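Local coordinates for dihydrocoumarin hydrolase, AncDHCH1 (Pseudomonas sp., PDB 6C2C), which probably hydrolyses the lactone dihydrocoumarin at a two-zinc centre, as a metallo-beta-lactamase superfamily enzyme related to methyl-parathion hydrolase, at residues Leu39-Leu44 against Ala63-Ser68; Tyr116-His121 against Thr210-Glu215. All coordinates share one frame; numbering follows the deposited sequence. Where two conformers were deposited one is given.

Contact 1 (Leu39-Leu44 against Ala63-Ser68); sequences LPVDKL and APLETS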
# COMPACT_ATOMS: atom_id res chain seq x y z
N LEU A 39 -3.75 14.14 -3.29
CA LEU A 39 -3.52 14.46 -1.89
C LEU A 39 -3.02 15.90 -1.78
O LEU A 39 -2.12 16.30 -2.53
CB LEU A 39 -2.49 13.55 -1.26
CG LEU A 39 -2.95 12.10 -0.99
CD1 LEU A 39 -1.85 11.33 -0.30
CD2 LEU A 39 -4.22 12.19 -0.14
N PRO A 40 -3.56 16.70 -0.86
CA PRO A 40 -3.03 18.05 -0.60
C PRO A 40 -1.81 17.96 0.29
O PRO A 40 -1.84 18.27 1.48
CB PRO A 40 -4.23 18.76 0.06
CG PRO A 40 -4.90 17.70 0.82
CD PRO A 40 -4.76 16.42 -0.05
N VAL A 41 -0.70 17.50 -0.30
CA VAL A 41 0.48 17.18 0.51
C VAL A 41 1.14 18.43 1.10
O VAL A 41 1.87 18.31 2.09
CB VAL A 41 1.49 16.35 -0.31
CG1 VAL A 41 0.83 15.03 -0.74
CG2 VAL A 41 2.03 17.12 -1.56
N ASP A 42 0.93 19.61 0.52
CA ASP A 42 1.47 20.82 1.12
C ASP A 42 0.87 21.03 2.51
O ASP A 42 1.55 21.46 3.44
CB ASP A 42 1.18 22.00 0.21
CG ASP A 42 -0.30 22.07 -0.20
OD1 ASP A 42 -0.98 21.00 -0.41
OD2 ASP A 42 -0.81 23.21 -0.34
N LYS A 43 -0.39 20.66 2.66
CA LYS A 43 -1.05 20.76 3.93
C LYS A 43 -0.82 19.57 4.87
O LYS A 43 -0.68 19.75 6.03
CB LYS A 43 -2.52 20.90 3.67
CG LYS A 43 -3.34 21.35 4.85
CD LYS A 43 -3.81 20.21 5.72
CE LYS A 43 -4.21 20.71 7.11
NZ LYS A 43 -3.11 21.41 7.75
N LEU A 44 -0.78 18.37 4.31
CA LEU A 44 -0.67 17.16 5.13
C LEU A 44 0.74 16.93 5.68
O LEU A 44 0.89 16.36 6.77
CB LEU A 44 -1.11 15.95 4.29
CG LEU A 44 -2.57 15.92 3.90
CD1 LEU A 44 -2.72 14.97 2.73
CD2 LEU A 44 -3.39 15.48 5.07
N ALA A 63 1.32 20.27 -5.86
CA ALA A 63 0.16 19.87 -5.07
C ALA A 63 -1.12 20.44 -5.67
O ALA A 63 -1.10 21.54 -6.14
CB ALA A 63 0.28 20.27 -3.64
N PRO A 64 -2.22 19.71 -5.64
CA PRO A 64 -2.41 18.37 -5.11
C PRO A 64 -1.74 17.31 -5.99
O PRO A 64 -1.62 17.44 -7.16
CB PRO A 64 -3.90 18.23 -5.03
CG PRO A 64 -4.45 19.23 -5.89
CD PRO A 64 -3.49 20.30 -6.07
N LEU A 65 -1.19 16.35 -5.28
CA LEU A 65 -0.40 15.34 -5.86
C LEU A 65 -1.16 14.05 -6.04
O LEU A 65 -1.69 13.49 -5.13
CB LEU A 65 0.78 15.10 -4.95
CG LEU A 65 1.96 14.28 -5.41
CD1 LEU A 65 2.25 14.53 -6.85
CD2 LEU A 65 3.19 14.52 -4.54
N GLU A 66 -1.18 13.61 -7.27
CA GLU A 66 -1.83 12.33 -7.58
C GLU A 66 -0.99 11.20 -7.00
O GLU A 66 0.15 10.97 -7.43
CB GLU A 66 -1.97 12.21 -9.09
CG GLU A 66 -2.68 10.93 -9.52
CD GLU A 66 -3.02 10.87 -11.01
OE1 GLU A 66 -2.52 11.73 -11.81
OE2 GLU A 66 -3.82 9.99 -11.39
N THR A 67 -1.56 10.48 -6.04
CA THR A 67 -0.84 9.50 -5.25
C THR A 67 -1.37 8.12 -5.56
O THR A 67 -2.59 7.89 -5.49
CB THR A 67 -0.98 9.85 -3.77
OG1 THR A 67 -0.47 11.17 -3.58
CG2 THR A 67 -0.17 8.92 -2.90
N SER A 68 -0.45 7.20 -5.88
CA SER A 68 -0.82 5.80 -6.09
C SER A 68 -1.22 5.13 -4.80
O SER A 68 -0.75 5.49 -3.73
CB SER A 68 0.36 5.04 -6.65
OG SER A 68 0.55 5.41 -8.02

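Contact 2 (Tyr116-His121 against Thr210-Glu215); sequences YITHMH and TTYVVE. With ZN (zinc ion), chain D.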
# COMPACT_ATOMS: atom_id res chain seq x y z
N TYR A 116 -2.56 -10.20 4.06
CA TYR A 116 -1.79 -9.55 5.12
C TYR A 116 -1.96 -8.04 5.00
O TYR A 116 -1.80 -7.46 3.93
CB TYR A 116 -0.29 -9.92 5.05
CG TYR A 116 -0.05 -11.42 5.08
CD1 TYR A 116 -0.90 -12.29 5.75
CD2 TYR A 116 1.02 -11.95 4.38
CE1 TYR A 116 -0.65 -13.71 5.77
CE2 TYR A 116 1.26 -13.35 4.39
CZ TYR A 116 0.37 -14.18 5.05
OH TYR A 116 0.68 -15.56 5.00
N ILE A 117 -2.40 -7.41 6.09
CA ILE A 117 -2.75 -6.00 6.10
C ILE A 117 -1.62 -5.23 6.76
O ILE A 117 -1.25 -5.50 7.92
CB ILE A 117 -4.07 -5.82 6.85
CG1 ILE A 117 -5.22 -6.53 6.13
CG2 ILE A 117 -4.33 -4.34 7.08
CD1 ILE A 117 -5.41 -5.99 4.68
N THR A 118 -1.03 -4.26 6.05
CA THR A 118 0.05 -3.49 6.68
C THR A 118 -0.49 -2.64 7.83
O THR A 118 0.13 -2.56 8.88
CB THR A 118 0.77 -2.60 5.64
OG1 THR A 118 -0.17 -1.68 5.04
CG2 THR A 118 1.50 -3.45 4.58
N HIS A 119 -1.68 -2.08 7.65
CA HIS A 119 -2.34 -1.29 8.68
C HIS A 119 -3.78 -1.05 8.25
O HIS A 119 -4.11 -1.15 7.07
CB HIS A 119 -1.62 0.04 8.92
CG HIS A 119 -1.61 1.00 7.77
ND1 HIS A 119 -1.05 0.70 6.53
CD2 HIS A 119 -2.07 2.28 7.68
CE1 HIS A 119 -1.17 1.76 5.73
NE2 HIS A 119 -1.75 2.75 6.41
N MET A 120 -4.64 -0.75 9.23
CA MET A 120 -6.08 -0.71 8.92
C MET A 120 -6.60 0.66 8.50
O MET A 120 -7.75 0.97 8.74
CB MET A 120 -6.88 -1.25 10.10
CG MET A 120 -6.52 -2.73 10.34
SD MET A 120 -7.59 -3.43 11.64
CE MET A 120 -6.90 -5.09 11.65
N HIS A 121 -5.84 1.43 7.74
CA HIS A 121 -6.40 2.60 7.09
C HIS A 121 -7.30 2.19 5.95
O HIS A 121 -7.20 1.07 5.42
CB HIS A 121 -5.26 3.50 6.61
CG HIS A 121 -4.66 4.34 7.69
ND1 HIS A 121 -3.48 5.04 7.56
CD2 HIS A 121 -5.09 4.60 8.96
CE1 HIS A 121 -3.19 5.70 8.67
NE2 HIS A 121 -4.17 5.45 9.54
N THR A 210 2.76 -2.78 9.99
CA THR A 210 3.58 -3.96 9.80
C THR A 210 4.11 -3.95 8.36
O THR A 210 3.36 -3.66 7.41
CB THR A 210 2.77 -5.25 10.09
OG1 THR A 210 2.31 -5.19 11.46
CG2 THR A 210 3.67 -6.52 9.88
N THR A 211 5.39 -4.30 8.26
CA THR A 211 6.12 -4.54 7.03
C THR A 211 6.09 -6.03 6.75
O THR A 211 6.18 -6.84 7.66
CB THR A 211 7.54 -4.07 7.25
OG1 THR A 211 7.52 -2.64 7.35
CG2 THR A 211 8.51 -4.53 6.13
N TYR A 212 6.00 -6.40 5.47
CA TYR A 212 6.00 -7.83 5.15
C TYR A 212 7.22 -8.13 4.31
O TYR A 212 7.45 -7.51 3.24
CB TYR A 212 4.71 -8.31 4.44
CG TYR A 212 3.53 -8.13 5.38
CD1 TYR A 212 3.33 -9.05 6.42
CD2 TYR A 212 2.69 -7.04 5.25
CE1 TYR A 212 2.31 -8.91 7.32
CE2 TYR A 212 1.61 -6.88 6.18
CZ TYR A 212 1.49 -7.80 7.23
OH TYR A 212 0.43 -7.70 8.17
N VAL A 213 7.98 -9.12 4.76
CA VAL A 213 9.28 -9.45 4.15
C VAL A 213 9.10 -10.73 3.34
O VAL A 213 8.73 -11.77 3.91
CB VAL A 213 10.36 -9.63 5.20
CG1 VAL A 213 11.67 -10.06 4.54
CG2 VAL A 213 10.43 -8.36 6.08
N VAL A 214 9.27 -10.65 2.02
CA VAL A 214 9.04 -11.77 1.11
C VAL A 214 10.38 -12.24 0.59
O VAL A 214 11.16 -11.42 0.12
CB VAL A 214 8.18 -11.32 -0.08
CG1 VAL A 214 7.90 -12.50 -1.00
CG2 VAL A 214 6.88 -10.66 0.47
N GLU A 215 10.70 -13.53 0.73
CA GLU A 215 12.02 -13.98 0.29
C GLU A 215 11.93 -15.34 -0.37
O GLU A 215 11.27 -16.25 0.14
CB GLU A 215 13.03 -14.04 1.44
CG GLU A 215 14.40 -14.36 0.94
CD GLU A 215 15.50 -13.95 1.90
OE1 GLU A 215 15.21 -13.46 3.01
OE2 GLU A 215 16.68 -14.11 1.53
ZN ZN D . -1.97 4.81 5.87
O HOH W 1 -3.15 4.88 4.41
O HOH W 2 -1.85 7.01 5.56

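Contact 1 (Leu39-Leu44 against Ala63-Ser68)
The end of strand 27-39 and the start of strand 65-75 run antiparallel, and within 39-44 and 63-68 they form one bridge, L39 with L65, a hydrogen-bonded pair in which each residue gives its N-H to the other's carbonyl; the pairing of the strands continues with V37 and T67. The two bonds differ in approach: L65 N reaches L39 O at 2.9 Å in the carbonyl plane, on a lone pair, whereas L39 N comes to L65 O at 2.8 Å from above that carbonyl's plane. L39 O also receives a CA-H...O contact from P64, whose CA lies 3.3 Å away, and it accepts a weak bond from V41 N as the chain bends through an inverse gamma turn centred on P40. P64 follows a cis peptide bond, and its CB rests beside the same carbonyl oxygen. The L39 side chain, with CG anti to the carbonyl carbon, crosses that of T67 at about a right angle and sets CD1 3.6 Å from T67 OG1. On the same face as L39 and L65, V41 carries the apolar contact: its CG2, in the crowded position between backbone N and carbonyl carbon, sits 4.1 Å from L65 CD2 and 4.2 Å from A63 CB. V41 and L65 both also touch L56 of helix 49-58. D42, with CG between the backbone N and the carbonyl carbon (chi1 50°), brings OD1 to 3.5 Å from A63 CB. P40 is the N-cap residue of helix 41-44, and its carbonyl accepts a bond from L44 N. The arrangement is the end of an antiparallel strand pair, where strand 27-39 leaves through the turn at P40 into a short helix, within the mixed sheet of a metallo-beta-lactamase fold.

Contact 2 (Tyr116-His121 against Thr210-Glu215)
A tyrosine hydroxyl, rather than a run of strand pairing, ties much of this buried contact together: Y212 OH gives its proton to the backbone oxygen I117 O at 2.8 Å, arriving from well above the carbonyl plane, 62° out of it. The Y212 ring reaches across from strand 210-216 with CG anti to the carbonyl carbon. Over one of its faces sits the CB of Y116, 3.6 Å from the ring centroid and 17° off the normal, a CH-pi contact; I117 O and T118 N lie at its edge. The two tyrosine rings are themselves slid apart, so they barely overlap, and the Y116 hydroxyl leads off to E114. T118 CG2 adds an apolar touch 3.8 Å from Y212 CE2. One backbone bond supplements the tyrosine, T210 N to T118 O at 2.9 Å, in the carbonyl plane and on a lone pair. T210 O, close to T118 CA and CB, is buried without a hydrogen-bonding partner. H119 and H121 are the HxH of the HxHxDH zinc motif of the metallo-beta-lactamase superfamily, on the loop that leads from strand 114-116 into helix 122-125. T118 links the contact to the metal: its OG1, in the crowded position between backbone N and carbonyl carbon, accepts the H119 ND1 proton at 2.9 Å, nearly in the imidazole plane. Together with the zinc bond, it probably holds the ring in its rotation, consistent with the tautomer protonated on ND1 that binds zinc through NE2, at 2.1 Å. H121 binds the same ion through ND1 instead, 2.3 Å away, and two waters join the shell, with H205 and D226 completing it. T118 N, meanwhile, is held by D84 OD1.

The two contacts follow one another along the chain, contact 1 closing before contact 2 opens, and they do not touch: their centres are 23 Å apart and their nearest atoms about 10 Å. They share the six-stranded mixed sheet, which holds strands 27-39 and 65-75 of contact 1 and strand 114-116, which leads into the zinc loop of contact 2. Strand 210-216 belongs to the seven-stranded sheet, so contact 2 joins the two sheets, whereas contact 1 lies at the end of one strand pair and the helix that follows it, nearer the periphery. Both approach the metal centre: contact 2 supplies H119 and H121 to one zinc, while S68 O of contact 1 is hydrogen-bonded to H273, a ligand of the other.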